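Local coordinates for mevalonate 3-kinase (Thermoplasma acidophilum, PDB 4RKS), which phosphorylates (R)-mevalonate with ATP to give mevalonate 3-phosphate, a step of the alternative mevalonate pathway to isoprenoids found in extreme acidophiles of the Thermoplasmatales, at residues V157-G162 against V209-I214; T48-S53 against D218-R223; I171-G176 against H226-A231. All blocks are in the same frame, centred on the assembly; numbering follows the deposited sequence.

Interaction 1: residues V157-G162 against V209-I214; sequences VSESAG and VIHQNI. With MEV ((R)-mevalonate), chain C.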
loop_
_atom_site.group_PDB
_atom_site.type_symbol
_atom_site.label_atom_id
_atom_site.label_comp_id
_atom_site.label_asym_id
_atom_site.label_seq_id
_atom_site.Cartn_x
_atom_site.Cartn_y
_atom_site.Cartn_z
ATOM N N VAL A 157 5.381 9.709 -6.140
ATOM C CA VAL A 157 3.962 9.585 -6.341
ATOM C C VAL A 157 3.311 9.005 -5.078
ATOM O O VAL A 157 2.287 9.498 -4.622
ATOM C CB VAL A 157 3.667 8.710 -7.568
ATOM C CG1 VAL A 157 2.169 8.522 -7.750
ATOM C CG2 VAL A 157 4.294 9.354 -8.808
ATOM N N SER A 158 3.926 7.975 -4.505
ATOM C CA SER A 158 3.446 7.393 -3.256
ATOM C C SER A 158 4.567 6.620 -2.578
ATOM O O SER A 158 5.186 5.763 -3.196
ATOM C CB SER A 158 2.245 6.479 -3.507
ATOM O OG SER A 158 1.879 5.787 -2.330
ATOM N N GLU A 159 4.807 6.903 -1.300
ATOM C CA GLU A 159 6.011 6.426 -0.632
ATOM C C GLU A 159 6.059 4.906 -0.466
ATOM O O GLU A 159 7.138 4.353 -0.276
ATOM C CB GLU A 159 6.177 7.108 0.738
ATOM C CG GLU A 159 5.015 6.895 1.702
ATOM C CD GLU A 159 3.873 7.894 1.509
ATOM O OE1 GLU A 159 3.954 8.741 0.588
ATOM O OE2 GLU A 159 2.888 7.832 2.286
ATOM N N SER A 160 4.907 4.236 -0.542
ATOM C CA SER A 160 4.859 2.772 -0.436
ATOM C C SER A 160 4.542 2.081 -1.776
ATOM O O SER A 160 3.889 1.029 -1.812
ATOM C CB SER A 160 3.833 2.343 0.617
ATOM O OG SER A 160 4.190 2.818 1.904
ATOM N N ALA A 161 5.017 2.671 -2.870
ATOM C CA ALA A 161 4.788 2.134 -4.204
ATOM C C ALA A 161 5.329 0.706 -4.343
ATOM O O ALA A 161 4.758 -0.121 -5.065
ATOM C CB ALA A 161 5.421 3.039 -5.252
ATOM N N GLY A 162 6.425 0.423 -3.648
ATOM C CA GLY A 162 7.092 -0.867 -3.768
ATOM C C GLY A 162 6.253 -2.054 -3.312
ATOM O O GLY A 162 6.428 -3.170 -3.804
ATOM N N VAL A 209 -0.348 14.318 7.502
ATOM C CA VAL A 209 -0.431 14.665 8.916
ATOM C C VAL A 209 0.223 13.589 9.775
ATOM O O VAL A 209 0.898 13.892 10.759
ATOM C CB VAL A 209 -1.890 14.853 9.364
ATOM C CG1 VAL A 209 -1.956 15.213 10.839
ATOM C CG2 VAL A 209 -2.566 15.918 8.514
ATOM N N ILE A 210 0.020 12.329 9.391
ATOM C CA ILE A 210 0.633 11.207 10.096
ATOM C C ILE A 210 2.160 11.322 10.024
ATOM O O ILE A 210 2.838 11.367 11.051
ATOM C CB ILE A 210 0.162 9.847 9.522
ATOM C CG1 ILE A 210 -1.335 9.640 9.806
ATOM C CG2 ILE A 210 0.990 8.709 10.112
ATOM C CD1 ILE A 210 -1.973 8.419 9.109
ATOM N N HIS A 211 2.696 11.385 8.809
ATOM C CA HIS A 211 4.130 11.574 8.604
ATOM C C HIS A 211 4.669 12.823 9.313
ATOM O O HIS A 211 5.699 12.778 9.989
ATOM C CB HIS A 211 4.438 11.649 7.101
ATOM C CG HIS A 211 4.217 10.359 6.377
ATOM N ND1 HIS A 211 4.557 9.137 6.917
ATOM C CD2 HIS A 211 3.678 10.099 5.162
ATOM C CE1 HIS A 211 4.243 8.179 6.062
ATOM N NE2 HIS A 211 3.708 8.736 4.989
ATOM N N GLN A 212 3.972 13.940 9.164
ATOM C CA GLN A 212 4.437 15.195 9.759
ATOM C C GLN A 212 4.473 15.130 11.295
ATOM O O GLN A 212 5.416 15.605 11.921
ATOM C CB GLN A 212 3.549 16.359 9.297
ATOM C CG GLN A 212 4.030 17.737 9.751
ATOM C CD GLN A 212 3.200 18.883 9.179
ATOM O OE1 GLN A 212 2.100 18.676 8.654
ATOM N NE2 GLN A 212 3.728 20.100 9.279
ATOM N N ASN A 213 3.473 14.522 11.916
ATOM C CA ASN A 213 3.430 14.558 13.385
ATOM C C ASN A 213 4.201 13.439 14.089
ATOM O O ASN A 213 4.774 13.666 15.153
ATOM C CB ASN A 213 1.983 14.555 13.861
ATOM C CG ASN A 213 1.312 15.889 13.652
ATOM O OD1 ASN A 213 1.176 16.684 14.582
ATOM N ND2 ASN A 213 0.915 16.155 12.424
ATOM N N ILE A 214 4.239 12.242 13.502
ATOM C CA ILE A 214 4.866 11.114 14.182
ATOM C C ILE A 214 6.332 11.385 14.523
ATOM O O ILE A 214 6.824 10.942 15.557
ATOM C CB ILE A 214 4.780 9.804 13.363
ATOM C CG1 ILE A 214 4.925 8.614 14.310
ATOM C CG2 ILE A 214 5.852 9.760 12.227
ATOM C CD1 ILE A 214 5.099 7.289 13.622
HETATM C C8 MEV C . 2.046 4.540 4.514
HETATM O O8 MEV C . 2.646 5.572 3.755
HETATM C C2 MEV C . 1.378 5.172 5.715
HETATM C C3 MEV C . 0.389 4.320 6.492
HETATM O O7 MEV C . -0.553 3.688 5.664
HETATM C C4 MEV C . 1.107 3.254 7.305
HETATM C C5 MEV C . 1.435 2.004 6.510
HETATM O O3 MEV C . 0.572 1.442 5.771
HETATM O O4 MEV C . 2.595 1.531 6.570
HETATM C C6 MEV C . -0.347 5.255 7.426
#
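Glu159 and His211 approach each other from opposite directions in the substrate pocket and meet through a single hydrogen bond, although their CA atoms lie 10.7 Å apart. From CB, which points toward helix 207-214, the Glu159 chain places CG between the backbone N and the carbonyl carbon (chi1 59°), 3.4 Å from mevalonate O8. A bend at chi2 then brings CD to 3.6 Å from His211 NE2. At the tip the two oxygens part. OE1 turns to a salt bridge with Arg47, while OE2 accepts a hydrogen bond of 3.0 Å from His211 NE2, with an N-H...O angle of 161°. The acceptor lies in the plane of the imidazole, but the donor comes in from well above the carboxylate plane, and the two planes are 79° apart. This is a histidine-carboxylate hydrogen bond across the substrate cleft of a GHMP kinase, joining the N-terminal and C-terminal parts of the fold. Mevalonate O8 comes within 2.7 Å of Glu159 OE2 and also lies at the edge of the His211 ring. Gly40 N pairs with His211 ND1, so both ring nitrogens are engaged and the rotation of the imidazole is probably fixed. The residue before His211, Ile210, sets its CD1 3.9 Å from the mevalonate C6 methyl.

Interaction 2: residues T48-S53 against D218-R223; sequences TPLHTS and DLYPAR
Tyr220 OH meets the edge of the His51 imidazole, in the ring plane, 3.6 Å from His51 CD2. At the rim of the Tyr220 ring, near its plane, sits the CD1 methyl of Leu50, 4.0 Å from CE2, and the leucine side chain runs across the phenol at about a right angle. Here the loop between strands 24-34 and 53-59, in the N-terminal part of the GHMP kinase fold, packs against the first turn of helix 220-238 in the C-terminal part. Tyr220 holds its CG anti to the backbone N (chi1 -172°), which carries the ring off the helix and brings its hydroxyl up to the loop. The OH is closely packed by Leu50, with CB 3.3 Å away; it hydrogen-bonds to Gly39 O, and its contacts with Leu50 and His51 CD2 are packing contacts.

The His51 ring is held at both nitrogens. ND1 donates to the carbonyl oxygen of the next residue, Thr52 O, at 2.8 Å; the donor stands above that carbonyl plane. NE2 bonds to Gly39 N, and Arg223, one turn farther along the helix than Tyr220, bonds to Leu37 O and forms a salt bridge with Asp253. Residues Leu37 and Gly39 are thus bonded by side chains of both segments, and Leu38 between them in sequence binds the substrate. A water bridges the two segments: at the edge of the guanidinium, in its plane, it accepts from Arg223 NE at 2.6 Å and sits 3.0 Å from His51 NE2.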
loop_
_atom_site.group_PDB
_atom_site.type_symbol
_atom_site.label_atom_id
_atom_site.label_comp_id
_atom_site.label_asym_id
_atom_site.label_seq_id
_atom_site.Cartn_x
_atom_site.Cartn_y
_atom_site.Cartn_z
ATOM N N THR A 48 11.370 9.476 0.391
ATOM C CA THR A 48 12.022 8.293 0.962
ATOM C C THR A 48 11.549 8.006 2.402
ATOM O O THR A 48 11.548 8.899 3.240
ATOM C CB THR A 48 13.553 8.460 0.951
ATOM O OG1 THR A 48 13.973 8.797 -0.373
ATOM C CG2 THR A 48 14.266 7.176 1.395
ATOM N N PRO A 49 11.134 6.756 2.685
ATOM C CA PRO A 49 10.726 6.355 4.043
ATOM C C PRO A 49 11.846 6.565 5.073
ATOM O O PRO A 49 12.979 6.169 4.807
ATOM C CB PRO A 49 10.422 4.860 3.893
ATOM C CG PRO A 49 10.099 4.682 2.454
ATOM C CD PRO A 49 10.975 5.655 1.716
ATOM N N LEU A 50 11.537 7.160 6.220
ATOM C CA LEU A 50 12.569 7.395 7.233
ATOM C C LEU A 50 13.070 6.107 7.870
ATOM O O LEU A 50 14.170 6.064 8.415
ATOM C CB LEU A 50 12.050 8.332 8.320
ATOM C CG LEU A 50 12.167 9.818 8.001
ATOM C CD1 LEU A 50 11.647 10.654 9.154
ATOM C CD2 LEU A 50 13.610 10.189 7.671
ATOM N N HIS A 51 12.264 5.050 7.808
ATOM C CA HIS A 51 12.651 3.808 8.457
ATOM C C HIS A 51 12.070 2.589 7.750
ATOM O O HIS A 51 11.267 2.723 6.822
ATOM C CB HIS A 51 12.225 3.826 9.932
ATOM C CG HIS A 51 10.741 3.759 10.150
ATOM N ND1 HIS A 51 10.021 2.586 10.035
ATOM C CD2 HIS A 51 9.846 4.712 10.515
ATOM C CE1 HIS A 51 8.748 2.820 10.309
ATOM N NE2 HIS A 51 8.613 4.103 10.598
ATOM N N THR A 52 12.485 1.404 8.187
ATOM C CA THR A 52 12.060 0.147 7.554
ATOM C C THR A 52 10.576 -0.165 7.808
ATOM O O THR A 52 10.081 0.038 8.910
ATOM C CB THR A 52 12.927 -1.025 8.053
ATOM O OG1 THR A 52 14.281 -0.819 7.628
ATOM C CG2 THR A 52 12.427 -2.369 7.525
ATOM N N SER A 53 9.870 -0.630 6.781
ATOM C CA SER A 53 8.461 -0.997 6.915
ATOM C C SER A 53 8.192 -2.285 6.154
ATOM O O SER A 53 9.067 -2.784 5.459
ATOM C CB SER A 53 7.550 0.126 6.409
ATOM O OG SER A 53 7.888 0.498 5.082
ATOM N N ASP A 218 8.995 11.836 21.103
ATOM C CA ASP A 218 10.228 11.452 21.784
ATOM C C ASP A 218 10.514 9.955 21.659
ATOM O O ASP A 218 11.650 9.513 21.808
ATOM C CB ASP A 218 10.145 11.836 23.260
ATOM C CG ASP A 218 9.452 13.170 23.470
ATOM O OD1 ASP A 218 9.672 14.085 22.647
ATOM O OD2 ASP A 218 8.681 13.303 24.444
ATOM N N LEU A 219 9.474 9.176 21.402
ATOM C CA LEU A 219 9.639 7.744 21.191
ATOM C C LEU A 219 9.994 7.417 19.739
ATOM O O LEU A 219 10.230 6.255 19.409
ATOM C CB LEU A 219 8.363 7.006 21.587
ATOM C CG LEU A 219 7.852 7.304 22.985
ATOM C CD1 LEU A 219 6.380 6.955 23.072
ATOM C CD2 LEU A 219 8.659 6.516 23.991
ATOM N N TYR A 220 10.037 8.429 18.870
ATOM C CA TYR A 220 10.243 8.156 17.449
ATOM C C TYR A 220 11.570 7.461 17.140
ATOM O O TYR A 220 11.582 6.523 16.336
ATOM C CB TYR A 220 10.128 9.427 16.602
ATOM C CG TYR A 220 10.153 9.130 15.115
ATOM C CD1 TYR A 220 9.197 8.298 14.545
ATOM C CD2 TYR A 220 11.123 9.677 14.291
ATOM C CE1 TYR A 220 9.212 8.012 13.188
ATOM C CE2 TYR A 220 11.136 9.413 12.939
ATOM C CZ TYR A 220 10.186 8.568 12.393
ATOM O OH TYR A 220 10.206 8.299 11.048
ATOM N N PRO A 221 12.687 7.911 17.749
ATOM C CA PRO A 221 13.923 7.172 17.467
ATOM C C PRO A 221 13.864 5.678 17.776
ATOM O O PRO A 221 14.395 4.894 16.992
ATOM C CB PRO A 221 14.964 7.853 18.369
ATOM C CG PRO A 221 14.341 9.126 18.849
ATOM C CD PRO A 221 12.979 9.260 18.273
ATOM N N ALA A 222 13.247 5.291 18.889
ATOM C CA ALA A 222 13.129 3.876 19.239
ATOM C C ALA A 222 12.157 3.149 18.313
ATOM O O ALA A 222 12.324 1.962 18.035
ATOM C CB ALA A 222 12.681 3.717 20.679
ATOM N N ARG A 223 11.130 3.859 17.859
ATOM C CA ARG A 223 10.141 3.286 16.944
ATOM C C ARG A 223 10.817 2.842 15.654
ATOM O O ARG A 223 10.546 1.756 15.150
ATOM C CB ARG A 223 9.027 4.297 16.651
ATOM C CG ARG A 223 8.098 3.937 15.489
ATOM C CD ARG A 223 7.362 2.622 15.712
ATOM N NE ARG A 223 6.712 2.168 14.486
ATOM C CZ ARG A 223 6.341 0.912 14.245
ATOM N NH1 ARG A 223 6.551 -0.032 15.152
ATOM N NH2 ARG A 223 5.765 0.593 13.086
HETATM O O HOH W 1 6.280 3.828 12.487
#

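Interaction 3: residues I171-G176 against H226-A231; sequences ITWSDG and HADEHA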
loop_
_atom_site.group_PDB
_atom_site.type_symbol
_atom_site.label_atom_id
_atom_site.label_comp_id
_atom_site.label_asym_id
_atom_site.label_seq_id
_atom_site.Cartn_x
_atom_site.Cartn_y
_atom_site.Cartn_z
ATOM N N ILE A 171 9.091 -6.420 2.393
ATOM C CA ILE A 171 9.740 -5.558 3.354
ATOM C C ILE A 171 10.454 -4.469 2.570
ATOM O O ILE A 171 11.107 -4.750 1.570
ATOM C CB ILE A 171 10.755 -6.317 4.240
ATOM C CG1 ILE A 171 10.042 -7.226 5.237
ATOM C CG2 ILE A 171 11.684 -5.338 4.965
ATOM C CD1 ILE A 171 10.976 -8.177 5.912
ATOM N N THR A 172 10.315 -3.223 3.001
ATOM C CA THR A 172 11.069 -2.153 2.379
ATOM C C THR A 172 12.054 -1.626 3.405
ATOM O O THR A 172 11.668 -0.893 4.319
ATOM C CB THR A 172 10.167 -1.042 1.865
ATOM O OG1 THR A 172 9.307 -1.582 0.860
ATOM C CG2 THR A 172 11.000 0.105 1.255
ATOM N N TRP A 173 13.306 -2.071 3.280
ATOM C CA TRP A 173 14.411 -1.635 4.148
ATOM C C TRP A 173 14.745 -0.187 3.850
ATOM O O TRP A 173 14.734 0.211 2.696
ATOM C CB TRP A 173 15.666 -2.505 3.935
ATOM C CG TRP A 173 15.406 -3.990 4.039
ATOM C CD1 TRP A 173 15.198 -4.864 3.006
ATOM C CD2 TRP A 173 15.289 -4.759 5.241
ATOM N NE1 TRP A 173 14.986 -6.128 3.490
ATOM C CE2 TRP A 173 15.021 -6.091 4.860
ATOM C CE3 TRP A 173 15.379 -4.449 6.603
ATOM C CZ2 TRP A 173 14.853 -7.115 5.790
ATOM C CZ3 TRP A 173 15.213 -5.464 7.526
ATOM C CH2 TRP A 173 14.947 -6.785 7.116
ATOM N N SER A 174 15.060 0.598 4.870
ATOM C CA SER A 174 15.372 2.010 4.648
ATOM C C SER A 174 16.109 2.620 5.830
ATOM O O SER A 174 15.778 2.356 6.991
ATOM C CB SER A 174 14.100 2.818 4.370
ATOM O OG SER A 174 14.412 4.186 4.136
ATOM N N ASP A 175 17.114 3.433 5.519
ATOM C CA ASP A 175 17.861 4.167 6.527
ATOM C C ASP A 175 17.579 5.663 6.407
ATOM O O ASP A 175 18.262 6.490 7.003
ATOM C CB ASP A 175 19.368 3.882 6.400
ATOM C CG ASP A 175 19.939 4.246 5.025
ATOM O OD1 ASP A 175 19.246 4.892 4.203
ATOM O OD2 ASP A 175 21.106 3.875 4.763
ATOM N N GLY A 176 16.575 6.005 5.613
ATOM C CA GLY A 176 16.227 7.397 5.397
ATOM C C GLY A 176 16.908 8.030 4.193
ATOM O O GLY A 176 16.557 9.142 3.797
ATOM N N HIS A 226 12.647 -0.310 16.392
ATOM C CA HIS A 226 11.650 -1.363 16.616
ATOM C C HIS A 226 11.050 -1.830 15.296
ATOM O O HIS A 226 10.735 -3.014 15.118
ATOM C CB HIS A 226 10.525 -0.874 17.537
ATOM C CG HIS A 226 10.940 -0.668 18.963
ATOM N ND1 HIS A 226 10.243 0.150 19.831
ATOM C CD2 HIS A 226 11.973 -1.177 19.677
ATOM C CE1 HIS A 226 10.832 0.139 21.014
ATOM N NE2 HIS A 226 11.884 -0.659 20.947
ATOM N N ALA A 227 10.872 -0.884 14.378
ATOM C CA ALA A 227 10.317 -1.199 13.071
ATOM C C ALA A 227 11.246 -2.168 12.355
ATOM O O ALA A 227 10.793 -3.187 11.840
ATOM C CB ALA A 227 10.114 0.060 12.251
ATOM N N ASP A 228 12.542 -1.854 12.346
ATOM C CA ASP A 228 13.533 -2.675 11.655
ATOM C C ASP A 228 13.594 -4.061 12.287
ATOM O O ASP A 228 13.698 -5.067 11.587
ATOM C CB ASP A 228 14.918 -2.007 11.680
ATOM C CG ASP A 228 15.882 -2.619 10.674
ATOM O OD1 ASP A 228 15.757 -2.326 9.460
ATOM O OD2 ASP A 228 16.764 -3.394 11.102
ATOM N N GLU A 229 13.508 -4.117 13.610
ATOM C CA GLU A 229 13.509 -5.405 14.314
ATOM C C GLU A 229 12.327 -6.286 13.933
ATOM O O GLU A 229 12.482 -7.490 13.747
ATOM C CB GLU A 229 13.505 -5.193 15.836
ATOM C CG GLU A 229 14.814 -4.588 16.349
ATOM C CD GLU A 229 14.729 -4.111 17.786
ATOM O OE1 GLU A 229 13.751 -4.462 18.480
ATOM O OE2 GLU A 229 15.641 -3.376 18.216
ATOM N N HIS A 230 11.145 -5.685 13.853
ATOM C CA HIS A 230 9.952 -6.436 13.499
ATOM C C HIS A 230 10.058 -6.998 12.091
ATOM O O HIS A 230 9.645 -8.126 11.844
ATOM C CB HIS A 230 8.709 -5.556 13.631
ATOM C CG HIS A 230 8.295 -5.314 15.049
ATOM N ND1 HIS A 230 7.268 -4.459 15.390
ATOM C CD2 HIS A 230 8.775 -5.810 16.215
ATOM C CE1 HIS A 230 7.130 -4.442 16.705
ATOM N NE2 HIS A 230 8.034 -5.252 17.229
ATOM N N ALA A 231 10.614 -6.217 11.164
ATOM C CA ALA A 231 10.792 -6.710 9.797
ATOM C C ALA A 231 11.728 -7.930 9.759
ATOM O O ALA A 231 11.471 -8.884 9.021
ATOM C CB ALA A 231 11.311 -5.603 8.882
#
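Strand 171-174 meets helix 226-231 with 139° between their N-to-C directions and 9.8 Å between the axes at closest approach, the CA atoms of Ile171 and Ala231, and of Trp173 and Asp228, being the nearest pairs. Ala231 has the largest share of the contact. Its CB points toward the strand and touches both branches of Ile171, at 3.9 Å from CG2 and 3.9 Å from CD1. Ile171 CD1 also lies 3.2 Å from Ala231 O. Trp173 lies alongside: one face of its indole is covered by Ile171 CG2, 3.4 Å above the ring plane and over its centre, while CZ3 reaches Ala231 CB at 4.1 Å.

One turn back along the helix, Asp228 crosses the indole at about a right angle. Its CG is anti to the backbone N (chi1 -165°), which carries the carboxylate to the six-membered ring, where OD1 lies in the indole plane, 3.6 Å from CE3. Set against the C-H rim of the ring, the oxygen is probably in a favourable electrostatic position. OD1 takes its hydrogen bond from Thr52 OG1, and Trp173 NE1 pairs with Glu182. Where the strand ends, Ser174 OG accepts from Gly176 N at 3.2 Å in an ST turn.

In the fold, a strand of the decarboxylase-like N-terminal part, 169-174, paired antiparallel with 53-59 and with 179-185, is covered by helix 220-238 of the C-terminal part through Asp228 and Ala231. On the helix, His226 and His230 bond to Glu256 and Asp253 of helix 243-262.

In the fold
From the N terminus, the chain first meets loop 48-53, which is joined to the start of helix 220-238 by interaction 2, closing the longest loop of the three. Interaction 1 lies wholly within that span, bringing 157-162 against helix 207-214 at the mevalonate site. Interaction 3 opens later, at strand 169-174, and closes farther along helix 220-238, so it crosses both of the others. Interactions 2 and 3 share that helix and touch, since 48-53 lies beside strand 169-174 and Ser53 bonds to Thr172. Together the three contacts fasten helices 207-214 and 220-238 to the N-terminal part of the fold, from the substrate cleft outward.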